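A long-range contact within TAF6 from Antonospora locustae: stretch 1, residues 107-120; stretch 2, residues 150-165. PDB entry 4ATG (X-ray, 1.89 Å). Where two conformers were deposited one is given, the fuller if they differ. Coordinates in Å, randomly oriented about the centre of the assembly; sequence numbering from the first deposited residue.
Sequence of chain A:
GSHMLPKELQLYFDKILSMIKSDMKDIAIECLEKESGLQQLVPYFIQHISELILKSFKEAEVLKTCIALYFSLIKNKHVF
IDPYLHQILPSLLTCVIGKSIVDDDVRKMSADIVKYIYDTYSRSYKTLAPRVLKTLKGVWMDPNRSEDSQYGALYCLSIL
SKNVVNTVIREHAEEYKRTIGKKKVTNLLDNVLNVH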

# COMPACT_ATOMS: atom_id res chain seq x y z
N ARG A 107 3.70 -3.29 6.94
CA ARG A 107 2.27 -3.48 6.77
C ARG A 107 1.51 -2.22 7.17
O ARG A 107 0.63 -1.78 6.44
CB ARG A 107 1.78 -4.65 7.61
CG ARG A 107 2.42 -5.98 7.23
CD ARG A 107 1.89 -7.10 8.11
NE ARG A 107 2.59 -8.36 7.84
CZ ARG A 107 2.30 -9.19 6.83
NH1 ARG A 107 1.32 -8.91 5.99
NH2 ARG A 107 3.01 -10.29 6.66
N LYS A 108 1.86 -1.65 8.31
CA LYS A 108 1.21 -0.44 8.81
C LYS A 108 1.51 0.76 7.93
O LYS A 108 0.60 1.56 7.68
CB LYS A 108 1.66 -0.14 10.24
CG LYS A 108 1.13 -1.16 11.24
CD LYS A 108 1.71 -0.86 12.61
CE LYS A 108 1.07 -1.71 13.66
NZ LYS A 108 1.88 -1.72 14.90
N MET A 109 2.78 0.90 7.47
CA MET A 109 3.18 2.03 6.62
C MET A 109 2.39 2.01 5.32
O MET A 109 1.87 3.04 4.89
CB MET A 109 4.68 1.97 6.31
CG MET A 109 5.15 3.13 5.46
SD MET A 109 6.83 2.86 4.89
CE MET A 109 7.11 4.36 4.02
N SER A 110 2.30 0.82 4.69
CA SER A 110 1.53 0.68 3.44
C SER A 110 0.05 0.95 3.70
O SER A 110 -0.58 1.61 2.90
CB SER A 110 1.69 -0.71 2.84
OG SER A 110 0.96 -0.77 1.63
N ALA A 111 -0.49 0.45 4.86
CA ALA A 111 -1.90 0.65 5.23
C ALA A 111 -2.22 2.15 5.35
O ALA A 111 -3.31 2.58 4.96
CB ALA A 111 -2.21 -0.05 6.56
N ASP A 112 -1.26 2.96 5.86
CA ASP A 112 -1.39 4.40 5.98
C ASP A 112 -1.58 5.06 4.61
O ASP A 112 -2.35 6.02 4.48
CB ASP A 112 -0.18 4.99 6.68
CG ASP A 112 -0.05 4.57 8.13
OD1 ASP A 112 -1.08 4.19 8.74
OD2 ASP A 112 1.08 4.64 8.67
N ILE A 113 -0.87 4.54 3.59
CA ILE A 113 -1.00 5.09 2.23
C ILE A 113 -2.30 4.66 1.62
O ILE A 113 -2.96 5.47 0.95
CB ILE A 113 0.25 4.79 1.33
CG1 ILE A 113 1.57 5.20 2.09
CG2 ILE A 113 0.14 5.57 -0.03
CD1 ILE A 113 1.63 6.66 2.61
N VAL A 114 -2.71 3.41 1.86
CA VAL A 114 -4.04 2.95 1.40
C VAL A 114 -5.12 3.87 1.99
O VAL A 114 -6.08 4.22 1.29
CB VAL A 114 -4.33 1.48 1.76
CG1 VAL A 114 -5.80 1.09 1.50
CG2 VAL A 114 -3.39 0.54 1.02
N LYS A 115 -4.97 4.25 3.27
CA LYS A 115 -5.94 5.15 3.92
C LYS A 115 -5.96 6.52 3.24
O LYS A 115 -7.03 7.07 3.00
CB LYS A 115 -5.65 5.31 5.42
CG LYS A 115 -6.49 6.44 6.06
CD LYS A 115 -6.23 6.61 7.55
CE LYS A 115 -7.00 7.80 8.12
NZ LYS A 115 -8.44 7.76 7.72
N TYR A 116 -4.81 7.05 2.92
CA TYR A 116 -4.72 8.35 2.25
C TYR A 116 -5.48 8.30 0.91
O TYR A 116 -6.21 9.24 0.58
CB TYR A 116 -3.25 8.72 1.99
CG TYR A 116 -3.12 10.09 1.36
CD1 TYR A 116 -3.05 11.23 2.15
CD2 TYR A 116 -3.14 10.25 -0.03
CE1 TYR A 116 -2.96 12.50 1.58
CE2 TYR A 116 -3.02 11.52 -0.61
CZ TYR A 116 -2.95 12.64 0.21
OH TYR A 116 -2.83 13.90 -0.32
N ILE A 117 -5.30 7.22 0.16
CA ILE A 117 -5.98 7.06 -1.14
C ILE A 117 -7.47 6.94 -0.91
O ILE A 117 -8.26 7.61 -1.58
CB ILE A 117 -5.40 5.84 -1.90
CG1 ILE A 117 -3.93 6.10 -2.30
CG2 ILE A 117 -6.27 5.48 -3.14
CD1 ILE A 117 -3.18 4.81 -2.85
N TYR A 118 -7.85 6.10 0.06
CA TYR A 118 -9.26 5.90 0.42
C TYR A 118 -9.89 7.25 0.77
O TYR A 118 -10.95 7.60 0.22
CB TYR A 118 -9.35 4.92 1.61
CG TYR A 118 -10.76 4.55 1.99
CD1 TYR A 118 -11.38 3.42 1.45
CD2 TYR A 118 -11.42 5.22 3.02
CE1 TYR A 118 -12.65 3.02 1.86
CE2 TYR A 118 -12.71 4.84 3.42
CZ TYR A 118 -13.31 3.73 2.85
OH TYR A 118 -14.57 3.34 3.25
N ASP A 119 -9.28 8.00 1.68
CA ASP A 119 -9.82 9.29 2.10
C ASP A 119 -9.87 10.33 0.98
O ASP A 119 -10.81 11.12 0.92
CB ASP A 119 -9.00 9.86 3.27
CG ASP A 119 -9.21 9.14 4.60
OD1 ASP A 119 -10.21 8.43 4.74
OD2 ASP A 119 -8.42 9.38 5.53
N THR A 120 -8.85 10.34 0.12
CA THR A 120 -8.76 11.36 -0.93
C THR A 120 -9.66 11.08 -2.13
O THR A 120 -10.18 12.03 -2.74
CB THR A 120 -7.28 11.52 -1.34
OG1 THR A 120 -6.51 11.82 -0.18
CG2 THR A 120 -7.04 12.62 -2.40
N GLN A 150 -3.65 -11.41 8.44
CA GLN A 150 -4.93 -11.01 9.02
C GLN A 150 -4.77 -9.74 9.86
O GLN A 150 -5.68 -8.91 9.86
CB GLN A 150 -5.48 -12.14 9.91
CG GLN A 150 -5.90 -13.39 9.12
CD GLN A 150 -6.24 -14.52 10.06
OE1 GLN A 150 -5.99 -14.47 11.27
NE2 GLN A 150 -6.82 -15.59 9.52
N TYR A 151 -3.63 -9.60 10.55
CA TYR A 151 -3.31 -8.43 11.37
C TYR A 151 -3.17 -7.19 10.48
O TYR A 151 -3.69 -6.13 10.82
CB TYR A 151 -2.02 -8.66 12.18
CG TYR A 151 -1.56 -7.44 12.94
CD1 TYR A 151 -2.12 -7.12 14.18
CD2 TYR A 151 -0.56 -6.61 12.45
CE1 TYR A 151 -1.71 -6.00 14.89
CE2 TYR A 151 -0.16 -5.47 13.14
CZ TYR A 151 -0.73 -5.18 14.37
OH TYR A 151 -0.31 -4.09 15.08
N GLY A 152 -2.43 -7.33 9.38
CA GLY A 152 -2.26 -6.21 8.45
C GLY A 152 -3.62 -5.78 7.92
O GLY A 152 -3.96 -4.59 7.94
N ALA A 153 -4.43 -6.76 7.47
CA ALA A 153 -5.77 -6.51 6.92
C ALA A 153 -6.66 -5.79 7.93
O ALA A 153 -7.26 -4.77 7.59
CB ALA A 153 -6.41 -7.80 6.47
N LEU A 154 -6.70 -6.27 9.19
CA LEU A 154 -7.50 -5.63 10.24
C LEU A 154 -6.97 -4.23 10.59
O LEU A 154 -7.77 -3.31 10.75
CB LEU A 154 -7.55 -6.50 11.52
CG LEU A 154 -8.44 -5.93 12.65
CD1 LEU A 154 -9.89 -5.67 12.18
CD2 LEU A 154 -8.42 -6.84 13.86
N TYR A 155 -5.64 -4.07 10.70
CA TYR A 155 -5.05 -2.76 11.00
C TYR A 155 -5.50 -1.75 9.96
O TYR A 155 -5.93 -0.66 10.32
CB TYR A 155 -3.51 -2.82 11.03
CG TYR A 155 -2.92 -1.47 11.37
CD1 TYR A 155 -2.86 -1.04 12.69
CD2 TYR A 155 -2.49 -0.60 10.37
CE1 TYR A 155 -2.37 0.23 13.02
CE2 TYR A 155 -2.00 0.67 10.69
CZ TYR A 155 -1.94 1.08 12.01
OH TYR A 155 -1.45 2.31 12.35
N CYS A 156 -5.42 -2.12 8.66
CA CYS A 156 -5.83 -1.22 7.59
C CYS A 156 -7.31 -0.84 7.70
O CYS A 156 -7.62 0.34 7.68
CB CYS A 156 -5.50 -1.79 6.21
SG CYS A 156 -5.68 -0.60 4.87
N LEU A 157 -8.20 -1.85 7.90
CA LEU A 157 -9.63 -1.58 8.09
C LEU A 157 -9.86 -0.62 9.25
O LEU A 157 -10.66 0.32 9.13
CB LEU A 157 -10.37 -2.89 8.40
CG LEU A 157 -10.65 -3.81 7.19
CD1 LEU A 157 -11.18 -5.16 7.65
CD2 LEU A 157 -11.68 -3.17 6.23
N SER A 158 -9.14 -0.84 10.37
CA SER A 158 -9.29 -0.08 11.60
C SER A 158 -9.02 1.43 11.46
O SER A 158 -9.56 2.23 12.23
CB SER A 158 -8.42 -0.67 12.70
OG SER A 158 -7.08 -0.19 12.68
N ILE A 159 -8.15 1.81 10.50
CA ILE A 159 -7.81 3.23 10.35
C ILE A 159 -8.61 3.96 9.24
O ILE A 159 -8.50 5.18 9.12
CB ILE A 159 -6.27 3.42 10.16
CG1 ILE A 159 -5.81 2.85 8.80
CG2 ILE A 159 -5.47 2.82 11.37
CD1 ILE A 159 -4.39 3.30 8.33
N LEU A 160 -9.38 3.23 8.40
CA LEU A 160 -10.10 3.88 7.28
C LEU A 160 -11.12 4.94 7.71
O LEU A 160 -11.03 6.09 7.27
CB LEU A 160 -10.74 2.85 6.34
CG LEU A 160 -9.76 1.92 5.64
CD1 LEU A 160 -10.48 0.83 4.84
CD2 LEU A 160 -8.73 2.71 4.79
N SER A 161 -12.05 4.57 8.60
CA SER A 161 -13.10 5.46 9.12
C SER A 161 -13.87 4.77 10.21
O SER A 161 -13.88 3.54 10.27
CB SER A 161 -14.07 5.87 8.00
OG SER A 161 -14.85 4.77 7.54
N LYS A 162 -14.58 5.57 11.04
CA LYS A 162 -15.46 5.05 12.09
C LYS A 162 -16.57 4.22 11.48
O LYS A 162 -16.99 3.24 12.09
CB LYS A 162 -16.05 6.19 12.93
CG LYS A 162 -15.03 6.87 13.83
CD LYS A 162 -15.69 7.92 14.73
CE LYS A 162 -14.91 9.21 14.75
NZ LYS A 162 -15.80 10.38 14.98
N ASN A 163 -17.05 4.60 10.27
CA ASN A 163 -18.11 3.83 9.61
C ASN A 163 -17.65 2.45 9.17
O ASN A 163 -18.43 1.51 9.24
CB ASN A 163 -18.77 4.61 8.47
CG ASN A 163 -20.04 3.96 7.97
OD1 ASN A 163 -20.08 3.35 6.89
ND2 ASN A 163 -21.11 4.01 8.76
N VAL A 164 -16.36 2.29 8.80
CA VAL A 164 -15.80 0.99 8.44
C VAL A 164 -15.63 0.16 9.74
O VAL A 164 -15.97 -1.02 9.76
CB VAL A 164 -14.47 1.11 7.63
CG1 VAL A 164 -13.77 -0.24 7.51
CG2 VAL A 164 -14.72 1.71 6.23
N VAL A 165 -15.14 0.79 10.81
CA VAL A 165 -15.01 0.11 12.12
C VAL A 165 -16.40 -0.42 12.53
O VAL A 165 -16.53 -1.59 12.88
CB VAL A 165 -14.38 1.03 13.21
CG1 VAL A 165 -14.49 0.42 14.61
CG2 VAL A 165 -12.93 1.36 12.89
O HOH W 1 -15.94 5.05 5.09

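Helix 107-120 and helix 150-160 run in roughly the same direction, their axes 36° apart and 9.2 Å at closest approach, and together the two stretches bury 710 Å². The backbones come nearest where residues are small: Ala111 CA lies 5.0 Å from Cys156 CA, and Ala111 CB packs 3.7 Å from Cys156 CB.

The polar centre is Lys115. Its chain is extended through chi3 and turns at chi4 (49°, p), bringing NZ 2.9 Å from Ile159 O and 3.1 Å from Leu160 O, the second a weak hydrogen bond. The same NZ forms a salt bridge with Asp119 OD2 at 2.7 Å. One ammonium group thus serves the adjacent carbonyls of Ile159 and Leu160 and a carboxylate one turn along its own helix.

Next in sequence, Ser161 OG accepts from Val164 N (3.2 Å, N-H...acceptor angle 148°), capping the next helix. A water 2.7 Å from Ser161 OG and 2.9 Å from Tyr118 OH bridges the stretches, so that the tyrosine hydroxyl is satisfied while its ring remains in apolar contact: Leu160 CD2 sits over one face, 4.3 Å from the Tyr118 centroid.

At the other end, Lys108 uses its aliphatic portion: CG lies 3.7 Å from the Tyr155 ring centroid, 13° off the normal. Arg107 NH1 and NH2 are hydrogen-bonded elsewhere in the structure.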